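Local structure of ceramide very long chain fatty acid hydroxylase SCS7 (Saccharomyces cerevisiae, 4ZR1) at residues 105-110 with 223-228; 179-184 with 254-259; 248-253 with 269-274. The protein hydroxylates the very long chain fatty acids of sphingolipids, probably at C-2 of the acyl group of dihydroceramides and phytoceramides, drawing electrons from cytochrome b5. One frame throughout, in Å; residues are numbered along the deposited sequence.

Contact 1. Residues 105-110 with 223-228; sequences WVVPVA and FGYVCY. With BOG (octyl beta-D-glucopyranoside), chain J.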
loop_
_atom_site.group_PDB
_atom_site.type_symbol
_atom_site.label_atom_id
_atom_site.label_comp_id
_atom_site.label_asym_id
_atom_site.label_seq_id
_atom_site.Cartn_x
_atom_site.Cartn_y
_atom_site.Cartn_z
ATOM N N TRP A 105 -5.365 3.070 13.846
ATOM C CA TRP A 105 -4.757 3.017 15.175
ATOM C C TRP A 105 -4.199 1.646 15.540
ATOM O O TRP A 105 -3.536 1.497 16.562
ATOM C CB TRP A 105 -5.767 3.463 16.250
ATOM C CG TRP A 105 -7.082 2.738 16.217
ATOM C CD1 TRP A 105 -8.226 3.165 15.625
ATOM C CD2 TRP A 105 -7.383 1.459 16.801
ATOM N NE1 TRP A 105 -9.225 2.236 15.796
ATOM C CE2 TRP A 105 -8.735 1.177 16.514
ATOM C CE3 TRP A 105 -6.639 0.521 17.532
ATOM C CZ2 TRP A 105 -9.370 0.009 16.939
ATOM C CZ3 TRP A 105 -7.270 -0.649 17.955
ATOM C CH2 TRP A 105 -8.622 -0.894 17.651
ATOM N N VAL A 106 -4.458 0.645 14.711
ATOM C CA VAL A 106 -4.023 -0.707 15.031
ATOM C C VAL A 106 -2.497 -0.839 14.940
ATOM O O VAL A 106 -1.865 -1.512 15.768
ATOM C CB VAL A 106 -4.702 -1.733 14.102
ATOM C CG1 VAL A 106 -4.144 -3.144 14.332
ATOM C CG2 VAL A 106 -6.184 -1.708 14.332
ATOM N N VAL A 107 -1.908 -0.189 13.940
ATOM C CA VAL A 107 -0.471 -0.279 13.730
ATOM C C VAL A 107 0.343 0.328 14.894
ATOM O O VAL A 107 1.234 -0.338 15.433
ATOM C CB VAL A 107 -0.061 0.396 12.411
ATOM C CG1 VAL A 107 1.433 0.245 12.198
ATOM C CG2 VAL A 107 -0.858 -0.181 11.246
ATOM N N PRO A 108 0.046 1.578 15.299
ATOM C CA PRO A 108 0.802 2.077 16.458
ATOM C C PRO A 108 0.625 1.242 17.736
ATOM O O PRO A 108 1.637 0.960 18.383
ATOM C CB PRO A 108 0.238 3.483 16.674
ATOM C CG PRO A 108 -0.401 3.857 15.382
ATOM C CD PRO A 108 -0.896 2.592 14.783
ATOM N N VAL A 109 -0.603 0.849 18.092
ATOM C CA VAL A 109 -0.811 0.108 19.345
ATOM C C VAL A 109 -0.185 -1.279 19.293
ATOM O O VAL A 109 0.207 -1.816 20.324
ATOM C CB VAL A 109 -2.322 -0.044 19.740
ATOM C CG1 VAL A 109 -3.028 1.302 19.709
ATOM C CG2 VAL A 109 -3.031 -1.035 18.858
ATOM N N ALA A 110 -0.082 -1.868 18.107
ATOM C CA ALA A 110 0.506 -3.194 18.017
ATOM C C ALA A 110 2.030 -3.136 18.059
ATOM O O ALA A 110 2.666 -3.974 18.699
ATOM C CB ALA A 110 0.039 -3.907 16.754
ATOM N N PHE A 223 10.037 1.221 13.723
ATOM C CA PHE A 223 9.461 2.553 13.963
ATOM C C PHE A 223 9.189 3.269 12.644
ATOM O O PHE A 223 8.183 3.958 12.484
ATOM C CB PHE A 223 10.395 3.398 14.834
ATOM C CG PHE A 223 9.926 4.815 15.043
ATOM C CD1 PHE A 223 8.926 5.104 15.959
ATOM C CD2 PHE A 223 10.491 5.857 14.332
ATOM C CE1 PHE A 223 8.495 6.402 16.150
ATOM C CE2 PHE A 223 10.072 7.153 14.527
ATOM C CZ PHE A 223 9.073 7.428 15.440
ATOM N N GLY A 224 10.103 3.090 11.699
ATOM C CA GLY A 224 9.957 3.652 10.378
ATOM C C GLY A 224 8.758 3.071 9.670
ATOM O O GLY A 224 8.042 3.799 8.987
ATOM N N TYR A 225 8.527 1.768 9.841
ATOM C CA TYR A 225 7.345 1.137 9.256
ATOM C C TYR A 225 6.062 1.771 9.794
ATOM O O TYR A 225 5.144 2.082 9.027
ATOM C CB TYR A 225 7.303 -0.372 9.519
ATOM C CG TYR A 225 5.881 -0.860 9.450
ATOM C CD1 TYR A 225 5.224 -0.958 8.225
ATOM C CD2 TYR A 225 5.165 -1.164 10.612
ATOM C CE1 TYR A 225 3.897 -1.367 8.156
ATOM C CE2 TYR A 225 3.837 -1.568 10.549
ATOM C CZ TYR A 225 3.210 -1.664 9.317
ATOM O OH TYR A 225 1.900 -2.052 9.241
ATOM N N VAL A 226 5.997 1.939 11.114
ATOM C CA VAL A 226 4.829 2.539 11.760
ATOM C C VAL A 226 4.585 3.968 11.288
ATOM O O VAL A 226 3.439 4.370 11.071
ATOM C CB VAL A 226 4.971 2.538 13.283
ATOM C CG1 VAL A 226 3.767 3.223 13.918
ATOM C CG2 VAL A 226 5.121 1.092 13.782
ATOM N N CYS A 227 5.660 4.731 11.111
ATOM C CA CYS A 227 5.525 6.080 10.585
ATOM C C CYS A 227 4.972 6.047 9.166
ATOM O O CYS A 227 4.096 6.836 8.824
ATOM C CB CYS A 227 6.866 6.810 10.625
ATOM S SG CYS A 227 7.457 7.151 12.302
ATOM N N TYR A 228 5.479 5.126 8.350
ATOM C CA TYR A 228 4.998 4.939 6.981
ATOM C C TYR A 228 3.481 4.693 6.852
ATOM O O TYR A 228 2.797 5.387 6.091
ATOM C CB TYR A 228 5.747 3.773 6.319
ATOM C CG TYR A 228 4.957 3.109 5.202
ATOM C CD1 TYR A 228 4.900 3.674 3.931
ATOM C CD2 TYR A 228 4.270 1.918 5.420
ATOM C CE1 TYR A 228 4.176 3.077 2.911
ATOM C CE2 TYR A 228 3.554 1.312 4.414
ATOM C CZ TYR A 228 3.501 1.899 3.159
ATOM O OH TYR A 228 2.778 1.296 2.146
HETATM C C1 BOG J . -15.619 1.746 16.956
HETATM O O1 BOG J . -14.647 1.636 17.960
HETATM C C2 BOG J . -15.513 3.103 16.311
HETATM O O2 BOG J . -15.622 4.097 17.301
HETATM C C3 BOG J . -16.638 3.232 15.308
HETATM O O3 BOG J . -16.472 4.416 14.569
HETATM C C4 BOG J . -16.592 2.049 14.364
HETATM O O4 BOG J . -17.717 2.059 13.515
HETATM C C5 BOG J . -16.558 0.761 15.156
HETATM O O5 BOG J . -15.416 0.758 15.977
HETATM C C6 BOG J . -16.513 -0.418 14.210
HETATM O O6 BOG J . -17.828 -0.770 13.840
HETATM C "C1'" BOG J . -13.392 1.242 17.466
HETATM C "C2'" BOG J . -12.456 2.431 17.450
HETATM C "C3'" BOG J . -11.980 2.717 18.859
HETATM C "C4'" BOG J . -10.468 2.639 18.914
HETATM C "C5'" BOG J . -10.016 1.813 20.103
HETATM C "C6'" BOG J . -8.611 2.212 20.512
HETATM C "C7'" BOG J . -8.044 1.120 21.395
HETATM C "C8'" BOG J . -6.548 1.290 21.586
#
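Pro108 and Val226 mark the closest backbone approach of two transmembrane helices, their CA atoms 6.2 Å apart. Segments 106-110 and 223-228 run nearly antiparallel, at 160° between their N-to-C directions, and their axes come within 9.6 Å. The contact is apolar and small, and Val107 buries more surface in it than any other residue. Its CG1 branch, anti to the backbone N (chi1 -178°), is directed at the ring end of Tyr225 and comes 3.4 Å from CE2; the approach to the ring is oblique, and the two side chains arrive from opposite directions. The second branch, Val107 CG2, lies 3.9 Å from Tyr225 OH, so both methyls come near the hydroxyl end. Val107 CG1 also packs 4.1 Å from Val226 CG2. Val226 presents its remaining methyl to Pro108, with CG1 4.1 Å from the proline CA. This is the meeting of TM1 and TM4 in the helical membrane domain of the sterol desaturase family, probably toward the cytoplasmic side, where TM4 goes on toward the zinc-binding histidine His232. Tyr225 also stacks on Phe194 of helix 191-208, one of the residues lining a tridecane pocket, and its hydroxyl makes a weak hydrogen bond to Asp229. At the start of TM1, Trp105 is turned from helix 211-236 toward an octyl glucoside molecule. One face of its indole carries Val106 CG2, while the alkyl chain of the detergent runs over the opposite face, with its C4' 3.3 Å from Trp105 CE2. The last detergent carbon, C8', ends 4.0 Å from Val109 CG1.

Contact 2. Residues 179-184 with 254-259; sequences YLPMDK and HHYKNY. With ZN (zinc ion), chain D; ZN (zinc ion), chain C.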
loop_
_atom_site.group_PDB
_atom_site.type_symbol
_atom_site.label_atom_id
_atom_site.label_comp_id
_atom_site.label_asym_id
_atom_site.label_seq_id
_atom_site.Cartn_x
_atom_site.Cartn_y
_atom_site.Cartn_z
ATOM N N TYR A 179 -7.538 -0.687 -5.813
ATOM C CA TYR A 179 -8.905 -0.917 -6.212
ATOM C C TYR A 179 -9.834 -0.060 -5.352
ATOM O O TYR A 179 -10.770 0.548 -5.874
ATOM C CB TYR A 179 -9.235 -2.408 -6.105
ATOM C CG TYR A 179 -10.553 -2.816 -6.719
ATOM C CD1 TYR A 179 -10.805 -2.623 -8.074
ATOM C CD2 TYR A 179 -11.530 -3.441 -5.953
ATOM C CE1 TYR A 179 -12.011 -3.012 -8.641
ATOM C CE2 TYR A 179 -12.741 -3.833 -6.510
ATOM C CZ TYR A 179 -12.978 -3.617 -7.851
ATOM O OH TYR A 179 -14.185 -4.009 -8.394
ATOM N N LEU A 180 -9.564 0.014 -4.045
ATOM C CA LEU A 180 -10.410 0.808 -3.147
ATOM C C LEU A 180 -9.658 1.735 -2.180
ATOM O O LEU A 180 -9.665 1.516 -0.967
ATOM C CB LEU A 180 -11.324 -0.111 -2.348
ATOM C CG LEU A 180 -12.321 -0.940 -3.168
ATOM C CD1 LEU A 180 -12.201 -2.409 -2.817
ATOM C CD2 LEU A 180 -13.734 -0.441 -2.941
ATOM N N PRO A 181 -9.065 2.814 -2.721
ATOM C CA PRO A 181 -8.227 3.819 -2.048
ATOM C C PRO A 181 -8.837 4.403 -0.767
ATOM O O PRO A 181 -8.141 4.575 0.238
ATOM C CB PRO A 181 -8.093 4.917 -3.104
ATOM C CG PRO A 181 -8.404 4.269 -4.391
ATOM C CD PRO A 181 -9.404 3.221 -4.096
ATOM N N MET A 182 -10.131 4.702 -0.806
ATOM C CA MET A 182 -10.803 5.331 0.324
ATOM C C MET A 182 -11.507 4.355 1.257
ATOM O O MET A 182 -12.341 4.773 2.051
ATOM C CB MET A 182 -11.816 6.361 -0.175
ATOM C CG MET A 182 -11.152 7.598 -0.714
ATOM S SD MET A 182 -10.086 8.326 0.546
ATOM C CE MET A 182 -8.653 8.692 -0.474
ATOM N N ASP A 183 -11.174 3.069 1.182
ATOM C CA ASP A 183 -11.660 2.119 2.194
ATOM C C ASP A 183 -10.804 2.237 3.450
ATOM O O ASP A 183 -9.725 1.635 3.530
ATOM C CB ASP A 183 -11.633 0.676 1.673
ATOM C CG ASP A 183 -12.198 -0.330 2.686
ATOM O OD1 ASP A 183 -12.320 0.000 3.885
ATOM O OD2 ASP A 183 -12.523 -1.464 2.287
ATOM N N LYS A 184 -11.308 2.965 4.444
ATOM C CA LYS A 184 -10.510 3.306 5.622
ATOM C C LYS A 184 -10.057 2.087 6.439
ATOM O O LYS A 184 -9.179 2.202 7.292
ATOM C CB LYS A 184 -11.277 4.288 6.514
ATOM C CG LYS A 184 -12.571 3.749 7.098
ATOM C CD LYS A 184 -13.332 4.833 7.866
ATOM C CE LYS A 184 -14.676 4.318 8.381
ATOM N NZ LYS A 184 -15.455 5.353 9.116
ATOM N N HIS A 254 -0.064 8.993 -7.475
ATOM C CA HIS A 254 0.337 7.608 -7.676
ATOM C C HIS A 254 -0.904 6.730 -7.851
ATOM O O HIS A 254 -0.886 5.713 -8.540
ATOM C CB HIS A 254 1.179 7.113 -6.501
ATOM C CG HIS A 254 1.344 5.629 -6.471
ATOM N ND1 HIS A 254 2.326 4.974 -7.185
ATOM C CD2 HIS A 254 0.636 4.668 -5.832
ATOM C CE1 HIS A 254 2.220 3.674 -6.980
ATOM N NE2 HIS A 254 1.203 3.461 -6.162
ATOM N N HIS A 255 -1.985 7.148 -7.210
ATOM C CA HIS A 255 -3.257 6.459 -7.282
ATOM C C HIS A 255 -4.072 6.860 -8.521
ATOM O O HIS A 255 -4.512 6.007 -9.285
ATOM C CB HIS A 255 -4.064 6.740 -6.012
ATOM C CG HIS A 255 -3.638 5.922 -4.832
ATOM N ND1 HIS A 255 -3.951 4.588 -4.698
ATOM C CD2 HIS A 255 -2.925 6.253 -3.729
ATOM C CE1 HIS A 255 -3.444 4.128 -3.568
ATOM N NE2 HIS A 255 -2.817 5.119 -2.961
ATOM N N TYR A 256 -4.268 8.159 -8.720
ATOM C CA TYR A 256 -5.225 8.631 -9.713
ATOM C C TYR A 256 -4.602 9.246 -10.966
ATOM O O TYR A 256 -5.267 9.993 -11.679
ATOM C CB TYR A 256 -6.161 9.657 -9.079
ATOM C CG TYR A 256 -6.820 9.193 -7.805
ATOM C CD1 TYR A 256 -7.993 8.443 -7.834
ATOM C CD2 TYR A 256 -6.275 9.513 -6.571
ATOM C CE1 TYR A 256 -8.598 8.022 -6.659
ATOM C CE2 TYR A 256 -6.867 9.100 -5.403
ATOM C CZ TYR A 256 -8.026 8.356 -5.448
ATOM O OH TYR A 256 -8.602 7.957 -4.269
ATOM N N LYS A 257 -3.341 8.936 -11.245
ATOM C CA LYS A 257 -2.686 9.476 -12.434
ATOM C C LYS A 257 -1.658 8.514 -13.032
ATOM O O LYS A 257 -1.705 8.205 -14.229
ATOM C CB LYS A 257 -2.018 10.809 -12.102
ATOM C CG LYS A 257 -1.312 11.464 -13.271
ATOM C CD LYS A 257 -0.831 12.851 -12.887
ATOM C CE LYS A 257 -0.179 13.574 -14.052
ATOM N NZ LYS A 257 0.253 14.939 -13.638
ATOM N N ASN A 258 -0.735 8.042 -12.196
ATOM C CA ASN A 258 0.328 7.150 -12.649
ATOM C C ASN A 258 0.856 6.275 -11.510
ATOM O O ASN A 258 1.447 6.788 -10.558
ATOM C CB ASN A 258 1.476 7.970 -13.263
ATOM C CG ASN A 258 2.417 7.129 -14.119
ATOM O OD1 ASN A 258 2.764 6.002 -13.766
ATOM N ND2 ASN A 258 2.826 7.681 -15.258
ATOM N N TYR A 259 0.647 4.962 -11.614
ATOM C CA TYR A 259 1.153 4.023 -10.614
ATOM C C TYR A 259 2.403 3.292 -11.109
ATOM O O TYR A 259 2.779 2.249 -10.571
ATOM C CB TYR A 259 0.065 3.011 -10.208
ATOM C CG TYR A 259 -0.457 2.104 -11.314
ATOM C CD1 TYR A 259 -1.460 2.528 -12.177
ATOM C CD2 TYR A 259 0.026 0.809 -11.464
ATOM C CE1 TYR A 259 -1.942 1.702 -13.178
ATOM C CE2 TYR A 259 -0.457 -0.030 -12.453
ATOM C CZ TYR A 259 -1.437 0.424 -13.309
ATOM O OH TYR A 259 -1.910 -0.410 -14.296
HETATM ZN ZN ZN D . 0.908 1.581 -5.161
HETATM ZN ZN ZN C . -2.298 4.887 -1.001
#
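The phenol ring of Tyr256 and the imidazole of His255 both have Pro181 as their neighbour across the contact, and CB of the proline stands oblique to each ring. It lies 3.3 Å from Tyr256 OH and 4.5 Å from His255 ND1. The proline ring thus sits beside the hydroxyl end of the tyrosine, with its CG also near that oxygen. Met182 comes in across Tyr256 at about a right angle; its chain bends at chi2 and chi3, which brings the terminal methyl CE to 3.9 Å from Tyr256 OH. The neighbouring imidazole, that of His254, has Tyr259 CB over one face, offset toward the rim. Pro181 lies within a type I beta turn from Leu180 to Asp183, closed by the hydrogen bond from Asp183 N to Leu180 O. This turn follows directly on the helix that carries the histidine box His174 to His178, and segment 254-259 holds the end of another HXXHH box, beginning at His251. The two boxes serve the likely catalytic dimetal centre jointly. His254 NE2 binds one zinc at 2.1 Å, in company with His150, His155, His174 and His178, whereas His255 NE2 binds the other at 2.0 Å together with His177, His232, His236 and His251. The first torsions differ, CG lying opposite the backbone N in His254 (166°) but opposite the carbonyl carbon in His255 (-79°), and the two rings reach different zincs. The hydrogen bond between His254 ND1 and Leu261 O helps fix that ring's rotation, while Asp183 forms a salt bridge with Arg186.

Contact 3. Residues 248-253 with 269-274; sequences KKYHLE and FWDEVF. With ZN (zinc ion), chain C.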
loop_
_atom_site.group_PDB
_atom_site.type_symbol
_atom_site.label_atom_id
_atom_site.label_comp_id
_atom_site.label_asym_id
_atom_site.label_seq_id
_atom_site.Cartn_x
_atom_site.Cartn_y
_atom_site.Cartn_z
ATOM N N LYS A 248 0.834 14.757 0.032
ATOM C CA LYS A 248 -0.492 14.223 -0.228
ATOM C C LYS A 248 -0.826 14.256 -1.711
ATOM O O LYS A 248 -1.371 13.296 -2.252
ATOM C CB LYS A 248 -1.553 15.001 0.562
ATOM C CG LYS A 248 -2.959 14.515 0.285
ATOM C CD LYS A 248 -3.989 15.107 1.232
ATOM C CE LYS A 248 -5.345 14.469 0.963
ATOM N NZ LYS A 248 -6.372 14.874 1.943
ATOM N N LYS A 249 -0.509 15.365 -2.368
ATOM C CA LYS A 249 -0.769 15.481 -3.793
ATOM C C LYS A 249 0.058 14.449 -4.546
ATOM O O LYS A 249 -0.418 13.827 -5.493
ATOM C CB LYS A 249 -0.464 16.893 -4.304
ATOM C CG LYS A 249 -0.344 16.968 -5.831
ATOM C CD LYS A 249 -0.333 18.397 -6.365
ATOM C CE LYS A 249 0.348 18.471 -7.729
ATOM N NZ LYS A 249 1.619 17.687 -7.753
ATOM N N TYR A 250 1.291 14.260 -4.096
ATOM C CA TYR A 250 2.232 13.358 -4.748
ATOM C C TYR A 250 1.763 11.911 -4.692
ATOM O O TYR A 250 1.738 11.204 -5.702
ATOM C CB TYR A 250 3.608 13.489 -4.095
ATOM C CG TYR A 250 4.691 12.688 -4.766
ATOM C CD1 TYR A 250 5.335 13.170 -5.894
ATOM C CD2 TYR A 250 5.083 11.457 -4.258
ATOM C CE1 TYR A 250 6.339 12.450 -6.503
ATOM C CE2 TYR A 250 6.083 10.720 -4.863
ATOM C CZ TYR A 250 6.709 11.220 -5.988
ATOM O OH TYR A 250 7.709 10.489 -6.592
ATOM N N HIS A 251 1.385 11.468 -3.504
ATOM C CA HIS A 251 0.967 10.088 -3.342
ATOM C C HIS A 251 -0.370 9.814 -4.028
ATOM O O HIS A 251 -0.563 8.761 -4.638
ATOM C CB HIS A 251 0.867 9.721 -1.869
ATOM C CG HIS A 251 0.327 8.347 -1.648
ATOM N ND1 HIS A 251 1.014 7.214 -2.020
ATOM C CD2 HIS A 251 -0.855 7.923 -1.149
ATOM C CE1 HIS A 251 0.290 6.149 -1.736
ATOM N NE2 HIS A 251 -0.848 6.552 -1.205
ATOM N N LEU A 252 -1.294 10.759 -3.917
ATOM C CA LEU A 252 -2.596 10.620 -4.548
ATOM C C LEU A 252 -2.467 10.521 -6.063
ATOM O O LEU A 252 -3.287 9.876 -6.718
ATOM C CB LEU A 252 -3.498 11.791 -4.165
ATOM C CG LEU A 252 -4.578 11.512 -3.116
ATOM C CD1 LEU A 252 -4.078 10.624 -2.008
ATOM C CD2 LEU A 252 -5.074 12.812 -2.534
ATOM N N GLU A 253 -1.438 11.150 -6.626
ATOM C CA GLU A 253 -1.223 11.045 -8.066
ATOM C C GLU A 253 -0.712 9.654 -8.428
ATOM O O GLU A 253 -0.903 9.187 -9.551
ATOM C CB GLU A 253 -0.256 12.116 -8.563
ATOM C CG GLU A 253 -0.866 13.496 -8.660
ATOM C CD GLU A 253 0.094 14.507 -9.243
ATOM O OE1 GLU A 253 1.208 14.109 -9.658
ATOM O OE2 GLU A 253 -0.266 15.702 -9.283
ATOM N N PHE A 269 12.198 10.929 -2.016
ATOM C CA PHE A 269 13.655 10.832 -2.001
ATOM C C PHE A 269 14.170 9.735 -2.932
ATOM O O PHE A 269 14.859 10.008 -3.910
ATOM C CB PHE A 269 14.129 10.583 -0.567
ATOM C CG PHE A 269 15.615 10.524 -0.415
ATOM C CD1 PHE A 269 16.353 11.684 -0.300
ATOM C CD2 PHE A 269 16.274 9.309 -0.374
ATOM C CE1 PHE A 269 17.719 11.637 -0.159
ATOM C CE2 PHE A 269 17.643 9.258 -0.231
ATOM C CZ PHE A 269 18.365 10.426 -0.117
ATOM N N TRP A 270 13.800 8.496 -2.640
ATOM C CA TRP A 270 14.253 7.364 -3.433
ATOM C C TRP A 270 13.645 7.338 -4.835
ATOM O O TRP A 270 14.140 6.626 -5.714
ATOM C CB TRP A 270 13.947 6.059 -2.694
ATOM C CG TRP A 270 14.650 5.973 -1.388
ATOM C CD1 TRP A 270 14.090 6.039 -0.147
ATOM C CD2 TRP A 270 16.059 5.840 -1.185
ATOM N NE1 TRP A 270 15.060 5.939 0.820
ATOM C CE2 TRP A 270 16.282 5.819 0.206
ATOM C CE3 TRP A 270 17.161 5.739 -2.049
ATOM C CZ2 TRP A 270 17.559 5.692 0.756
ATOM C CZ3 TRP A 270 18.425 5.611 -1.504
ATOM C CH2 TRP A 270 18.614 5.588 -0.114
ATOM N N ASP A 271 12.575 8.100 -5.044
ATOM C CA ASP A 271 12.005 8.249 -6.381
ATOM C C ASP A 271 12.971 9.036 -7.252
ATOM O O ASP A 271 13.197 8.727 -8.422
ATOM C CB ASP A 271 10.653 8.960 -6.330
ATOM C CG ASP A 271 9.494 7.998 -6.167
ATOM O OD1 ASP A 271 9.566 6.878 -6.720
ATOM O OD2 ASP A 271 8.515 8.366 -5.477
ATOM N N GLU A 272 13.540 10.068 -6.655
ATOM C CA GLU A 272 14.463 10.930 -7.358
ATOM C C GLU A 272 15.754 10.162 -7.657
ATOM O O GLU A 272 16.222 10.119 -8.793
ATOM C CB GLU A 272 14.718 12.176 -6.526
ATOM C CG GLU A 272 14.464 13.468 -7.257
ATOM C CD GLU A 272 14.026 14.596 -6.329
ATOM O OE1 GLU A 272 14.555 14.670 -5.200
ATOM O OE2 GLU A 272 13.229 15.462 -6.756
ATOM N N VAL A 273 16.292 9.525 -6.625
ATOM C CA VAL A 273 17.497 8.710 -6.723
ATOM C C VAL A 273 17.412 7.659 -7.832
ATOM O O VAL A 273 18.351 7.507 -8.613
ATOM C CB VAL A 273 17.776 8.003 -5.381
ATOM C CG1 VAL A 273 18.933 7.033 -5.506
ATOM C CG2 VAL A 273 18.018 9.023 -4.274
ATOM N N PHE A 274 16.289 6.944 -7.909
ATOM C CA PHE A 274 16.147 5.833 -8.857
ATOM C C PHE A 274 15.290 6.178 -10.060
ATOM O O PHE A 274 14.839 5.293 -10.791
ATOM C CB PHE A 274 15.560 4.606 -8.171
ATOM C CG PHE A 274 16.434 4.034 -7.111
ATOM C CD1 PHE A 274 17.598 3.360 -7.446
ATOM C CD2 PHE A 274 16.068 4.112 -5.784
ATOM C CE1 PHE A 274 18.410 2.803 -6.464
ATOM C CE2 PHE A 274 16.870 3.553 -4.790
ATOM C CZ PHE A 274 18.043 2.898 -5.131
HETATM ZN ZN ZN C . -2.298 4.887 -1.001
#
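Tyr250 and Asp271 meet through a single hydrogen bond, the phenol OH donating to OD2 over 2.5 Å. The two side chains come from opposite directions. Seen from the tyrosine, Asp271 OD2 lies at the edge of the ring and in its plane; seen from the aspartate, the hydroxyl stands 55° out of the carboxylate plane, and ring and carboxylate are turned 53° against each other. With chi1 at -175° the phenol stretches away from its own backbone N and spans the gap from helix 242-256 to the short helix 269-273, although the nearest CA atoms, those of Tyr250 and Asp271, are 11.1 Å apart. A second shell fixes both groups. The Tyr250 oxygen also takes a hydrogen bond from Leu278 N. Asp271 OD2 also accepts a hydrogen bond from Gly264 N, and OD1 is bonded to Phe263 N and Thr276 OG1; this gathering of donors round a buried carboxylate is consistent with its being ionised. Next to Tyr250 in the sequence, His251 faces elsewhere, its NE2 binding zinc at 2.2 Å as the first residue of a histidine box. Within the helix, Lys249 NZ makes a salt bridge with Glu253 OE2, whose hydrogen bond is weak. Beyond, His251 rests on Leu235 of helix 211-236, and helix 269-273 lies against helix 128-154, where Trp270 and Asp271 touch Tyr147 and the indole NE1 bonds Thr143.

From the N terminus, TM1 opens contact 1 at 105-110, and the chain passes through helices 128-154 and 164-179 to the turn at 179-184, which opens contact 2. Return along helix 211-236 closes contact 1 at 223-228, so the two loops cross. Helix 242-256 then opens contact 3 with 248-253 and, directly after, closes contact 2 with 254-259; contact 3 closes at 269-274, crossing contact 2 but following contact 1 in series. Contact 1 joins membrane helices, whereas contact 2 ties the turn after helix 164-179 to the end of helix 242-256, and contact 3 ties that helix to helix 269-273. Contacts 2 and 3 each hold a ligand of the same zinc and touch through the probable hydrogen bond between Asn258 N and Glu253 O.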